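Local coordinates for protein LIP (Serratia marcescens, PDB 4A1R) that serves as a membrane-bound lipoprotein component of the type VI secretion system, built on a beta-sandwich, at residues M45-F49 with F50-N54; N54-K57 with S58-N62. All blocks are in the same frame, centred on the assembly; numbering follows the deposited sequence.

Contacts 1 and 2 follow each other along the helix 49-60, contact 1 holding its first turn and the turn that leads in from helix 42-46, contact 2 its last turns. They share Asn-54, and their centres lie about 9 Å apart. The buried side of the helix joins them: Leu-52 CD2 of contact 1 packs 3.9 Å from Leu-60 CD2 and equally far from Val-59 CG1 of contact 2, while Ala-47 CB sits 4.1 Å from Val-59 CG2. The same side faces the antiparallel sheet, where Leu-52 O accepts from Arg-34 and Leu-60 meets Leu-36 and Leu-38. The contacts thus lie on one helix that packs against the antiparallel sheet of the sandwich.

Contact 1 (M45-F49 with F50-N54); sequences MDADF and FSLQN
Asp-48 OD1 is gripped by two donors of Ser-51, its hydroxyl OG at 2.7 Å and its backbone N at 3.3 Å. They come from opposite faces of the carboxylate: OG arrives on the syn side, 26° out of the plane, whereas N lies nearly in line with the C-O bond. With CG tucked between its own backbone N and carbonyl carbon (chi1 61°), the short Asp-48 side chain folds back over the start of the helix. A carboxylate suits this place, since its charge should be favoured by the positive end of the helix dipole. On the inner side, Ala-47 CB rests 3.8 Å from Leu-52 CG; both residues are buried, and the small methyl is consistent with the close approach of the chain to the helix. Phe-49 O accepts from Gln-53 N at 2.9 Å, a shorter main-chain bond than the weak one from Leu-52 N to Asp-48 O, at 3.3 Å. The Phe-49 ring and the Gln-53 amide meet at a slant, the planes 65° apart, with CE2 3.6 Å from NE2. Gln-53 NE2 is hydrogen-bonded to Glu-97 OE1, and Trp-106 packs edge-to-face with the Phe-49 ring. Asp-48 is the N-cap of helix 49-60, its side chain accepting from Ser-51 N at the start of the helix that lies against the sandwich.

Contact 2 (N54-K57 with S58-N62); sequences NDAK and SVLGN
Ala-56 and Leu-60 form the tight side of this C-terminal end of an alpha-helix, one that packs on a sheet of the beta-sandwich. Ala-56 O accepts from Leu-60 N at 2.7 Å, nearly in line with the carbonyl bond. Leu-60 CG also lies against that oxygen, at 3.3 Å, and the methyl CD1 reaches Ala-56 CB at 4.1 Å. Both residues are buried: the small alanine touches Arg-34 of strand 31-38, while the branched leucine reaches Leu-36 and Leu-38 of that strand and Phe-44 of helix 42-46. Val-59 places CG1 between its backbone N and carbonyl carbon (chi1 80°), which brings this methyl to 3.5 Å from Ala-56 O.

The outer side is looser. Lys-57 and Ser-58 are exposed, and the lysine runs outward as an extended chain, a fitting place for a charged amine. Asp-55 O accepts from Val-59 N, with 168° at the hydrogen. Helical geometry stops at Gly-61, whose positive phi suits a residue without a side chain. Its N gives the closing bond to Lys-57 O, 2.7 Å long, with the donor 32° off the carbonyl plane.

Contact 1 (M45-F49 with F50-N54)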
loop_
_atom_site.group_PDB
_atom_site.type_symbol
_atom_site.label_atom_id
_atom_site.label_comp_id
_atom_site.label_asym_id
_atom_site.label_seq_id
_atom_site.Cartn_x
_atom_site.Cartn_y
_atom_site.Cartn_z
ATOM N N MET A 45 -2.904 -5.959 9.996
ATOM C CA MET A 45 -2.754 -4.863 10.934
ATOM C C MET A 45 -2.241 -5.364 12.279
ATOM O O MET A 45 -1.697 -4.595 13.061
ATOM C CB MET A 45 -4.076 -4.089 11.097
ATOM C CG MET A 45 -4.461 -3.310 9.841
ATOM S SD MET A 45 -3.162 -2.227 9.194
ATOM C CE MET A 45 -3.165 -0.935 10.434
ATOM N N ASP A 46 -2.375 -6.657 12.512
ATOM C CA ASP A 46 -1.964 -7.260 13.792
ATOM C C ASP A 46 -0.567 -7.912 13.739
ATOM O O ASP A 46 0.106 -8.049 14.753
ATOM C CB ASP A 46 -3.004 -8.290 14.225
ATOM C CG ASP A 46 -2.767 -8.800 15.641
ATOM O OD1 ASP A 46 -2.637 -7.963 16.571
ATOM O OD2 ASP A 46 -2.681 -10.036 15.807
ATOM N N ALA A 47 -0.141 -8.327 12.558
ATOM C CA ALA A 47 1.134 -9.054 12.433
ATOM C C ALA A 47 2.337 -8.191 12.862
ATOM O O ALA A 47 2.302 -6.943 12.734
ATOM C CB ALA A 47 1.308 -9.551 11.011
ATOM N N ASP A 48 3.403 -8.813 13.382
ATOM C CA ASP A 48 4.591 -7.989 13.649
ATOM C C ASP A 48 5.433 -7.717 12.415
ATOM O O ASP A 48 5.291 -8.428 11.414
ATOM C CB ASP A 48 5.397 -8.380 14.909
ATOM C CG ASP A 48 5.944 -9.778 14.879
ATOM O OD1 ASP A 48 6.167 -10.365 13.800
ATOM O OD2 ASP A 48 6.183 -10.293 15.991
ATOM N N PHE A 49 6.263 -6.678 12.458
ATOM C CA PHE A 49 7.088 -6.308 11.313
ATOM C C PHE A 49 7.884 -7.466 10.735
ATOM O O PHE A 49 7.850 -7.693 9.518
ATOM C CB PHE A 49 8.036 -5.173 11.650
ATOM C CG PHE A 49 8.820 -4.670 10.466
ATOM C CD1 PHE A 49 8.249 -3.744 9.568
ATOM C CD2 PHE A 49 10.121 -5.118 10.223
ATOM C CE1 PHE A 49 8.977 -3.269 8.476
ATOM C CE2 PHE A 49 10.854 -4.641 9.138
ATOM C CZ PHE A 49 10.280 -3.715 8.258
ATOM N N PHE A 50 8.592 -8.200 11.597
ATOM C CA PHE A 50 9.442 -9.289 11.087
ATOM C C PHE A 50 8.685 -10.347 10.295
ATOM O O PHE A 50 9.121 -10.730 9.198
ATOM C CB PHE A 50 10.218 -9.985 12.199
ATOM C CG PHE A 50 11.158 -11.051 11.675
ATOM C CD1 PHE A 50 12.389 -10.701 11.130
ATOM C CD2 PHE A 50 10.779 -12.376 11.668
ATOM C CE1 PHE A 50 13.244 -11.671 10.628
ATOM C CE2 PHE A 50 11.634 -13.356 11.159
ATOM C CZ PHE A 50 12.862 -12.998 10.648
ATOM N N SER A 51 7.561 -10.807 10.850
ATOM C CA SER A 51 6.695 -11.814 10.216
ATOM C C SER A 51 6.274 -11.437 8.807
ATOM O O SER A 51 6.405 -12.226 7.885
ATOM C CB SER A 51 5.444 -12.038 11.061
ATOM O OG SER A 51 5.799 -12.631 12.288
ATOM N N LEU A 52 5.762 -10.221 8.661
ATOM C CA LEU A 52 5.381 -9.684 7.372
ATOM C C LEU A 52 6.570 -9.587 6.428
ATOM O O LEU A 52 6.454 -9.945 5.246
ATOM C CB LEU A 52 4.751 -8.291 7.563
ATOM C CG LEU A 52 3.339 -8.198 8.118
ATOM C CD1 LEU A 52 2.931 -6.736 8.325
ATOM C CD2 LEU A 52 2.343 -8.909 7.195
ATOM N N GLN A 53 7.708 -9.100 6.934
ATOM C CA GLN A 53 8.890 -8.930 6.093
ATOM C C GLN A 53 9.459 -10.273 5.616
ATOM O O GLN A 53 9.810 -10.428 4.445
ATOM C CB GLN A 53 9.981 -8.175 6.839
ATOM C CG GLN A 53 11.233 -7.898 6.013
ATOM C CD GLN A 53 12.333 -7.308 6.874
ATOM O OE1 GLN A 53 12.767 -7.938 7.843
ATOM N NE2 GLN A 53 12.808 -6.134 6.515
ATOM N N ASN A 54 9.568 -11.229 6.528
ATOM C CA ASN A 54 10.188 -12.515 6.184
ATOM C C ASN A 54 9.285 -13.556 5.526
ATOM O O ASN A 54 9.757 -14.356 4.705
ATOM C CB ASN A 54 10.752 -13.130 7.476
ATOM C CG ASN A 54 11.506 -14.432 7.240
ATOM O OD1 ASN A 54 11.196 -15.466 7.838
ATOM N ND2 ASN A 54 12.503 -14.382 6.371
#

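Contact 2 (N54-K57 with S58-N62)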
loop_
_atom_site.group_PDB
_atom_site.type_symbol
_atom_site.label_atom_id
_atom_site.label_comp_id
_atom_site.label_asym_id
_atom_site.label_seq_id
_atom_site.Cartn_x
_atom_site.Cartn_y
_atom_site.Cartn_z
ATOM N N ASN A 54 9.568 -11.229 6.528
ATOM C CA ASN A 54 10.188 -12.515 6.184
ATOM C C ASN A 54 9.285 -13.556 5.526
ATOM O O ASN A 54 9.757 -14.356 4.705
ATOM C CB ASN A 54 10.752 -13.130 7.476
ATOM C CG ASN A 54 11.506 -14.432 7.240
ATOM O OD1 ASN A 54 11.196 -15.466 7.838
ATOM N ND2 ASN A 54 12.503 -14.382 6.371
ATOM N N ASP A 55 7.998 -13.556 5.855
ATOM C CA ASP A 55 7.082 -14.480 5.188
ATOM C C ASP A 55 5.630 -14.084 5.354
ATOM O O ASP A 55 4.917 -14.633 6.201
ATOM C CB ASP A 55 7.319 -15.926 5.643
ATOM C CG ASP A 55 6.490 -16.931 4.865
ATOM O OD1 ASP A 55 6.122 -16.652 3.704
ATOM O OD2 ASP A 55 6.211 -18.011 5.422
ATOM N N ALA A 56 5.193 -13.159 4.503
ATOM C CA ALA A 56 3.873 -12.575 4.600
ATOM C C ALA A 56 2.780 -13.636 4.416
ATOM O O ALA A 56 1.837 -13.684 5.194
ATOM C CB ALA A 56 3.725 -11.418 3.614
ATOM N N LYS A 57 2.949 -14.508 3.423
ATOM C CA LYS A 57 1.951 -15.565 3.127
ATOM C C LYS A 57 1.676 -16.472 4.327
ATOM O O LYS A 57 0.524 -16.797 4.603
ATOM C CB LYS A 57 2.346 -16.400 1.887
ATOM C CG LYS A 57 3.609 -17.237 2.056
ATOM C CD LYS A 57 3.825 -18.208 0.906
ATOM C CE LYS A 57 4.705 -19.361 1.349
ATOM N NZ LYS A 57 4.584 -20.524 0.431
ATOM N N SER A 58 2.732 -16.850 5.046
ATOM C CA SER A 58 2.598 -17.676 6.227
ATOM C C SER A 58 1.785 -16.962 7.298
ATOM O O SER A 58 0.816 -17.516 7.820
ATOM C CB SER A 58 3.969 -18.075 6.775
ATOM O OG SER A 58 3.838 -18.727 8.023
ATOM N N VAL A 59 2.155 -15.726 7.615
ATOM C CA VAL A 59 1.448 -15.007 8.674
ATOM C C VAL A 59 0.055 -14.546 8.221
ATOM O O VAL A 59 -0.856 -14.496 9.030
ATOM C CB VAL A 59 2.303 -13.886 9.345
ATOM C CG1 VAL A 59 2.328 -12.612 8.508
ATOM C CG2 VAL A 59 1.768 -13.584 10.736
ATOM N N LEU A 60 -0.130 -14.254 6.931
ATOM C CA LEU A 60 -1.442 -13.767 6.469
ATOM C C LEU A 60 -2.409 -14.842 5.963
ATOM O O LEU A 60 -3.628 -14.625 5.965
ATOM C CB LEU A 60 -1.297 -12.654 5.424
ATOM C CG LEU A 60 -0.445 -11.446 5.838
ATOM C CD1 LEU A 60 -0.197 -10.555 4.640
ATOM C CD2 LEU A 60 -1.083 -10.667 6.968
ATOM N N GLY A 61 -1.860 -15.974 5.519
ATOM C CA GLY A 61 -2.656 -17.088 5.007
ATOM C C GLY A 61 -3.565 -16.713 3.856
ATOM O O GLY A 61 -3.152 -16.053 2.896
ATOM N N ASN A 62 -4.818 -17.124 3.989
ATOM C CA ASN A 62 -5.853 -16.939 2.983
ATOM C C ASN A 62 -6.174 -15.470 2.807
ATOM O O ASN A 62 -6.791 -15.083 1.810
ATOM C CB ASN A 62 -7.130 -17.705 3.373
ATOM C CG ASN A 62 -6.951 -19.215 3.343
ATOM O OD1 ASN A 62 -6.842 -19.823 2.275
ATOM N ND2 ASN A 62 -6.942 -19.829 4.518
#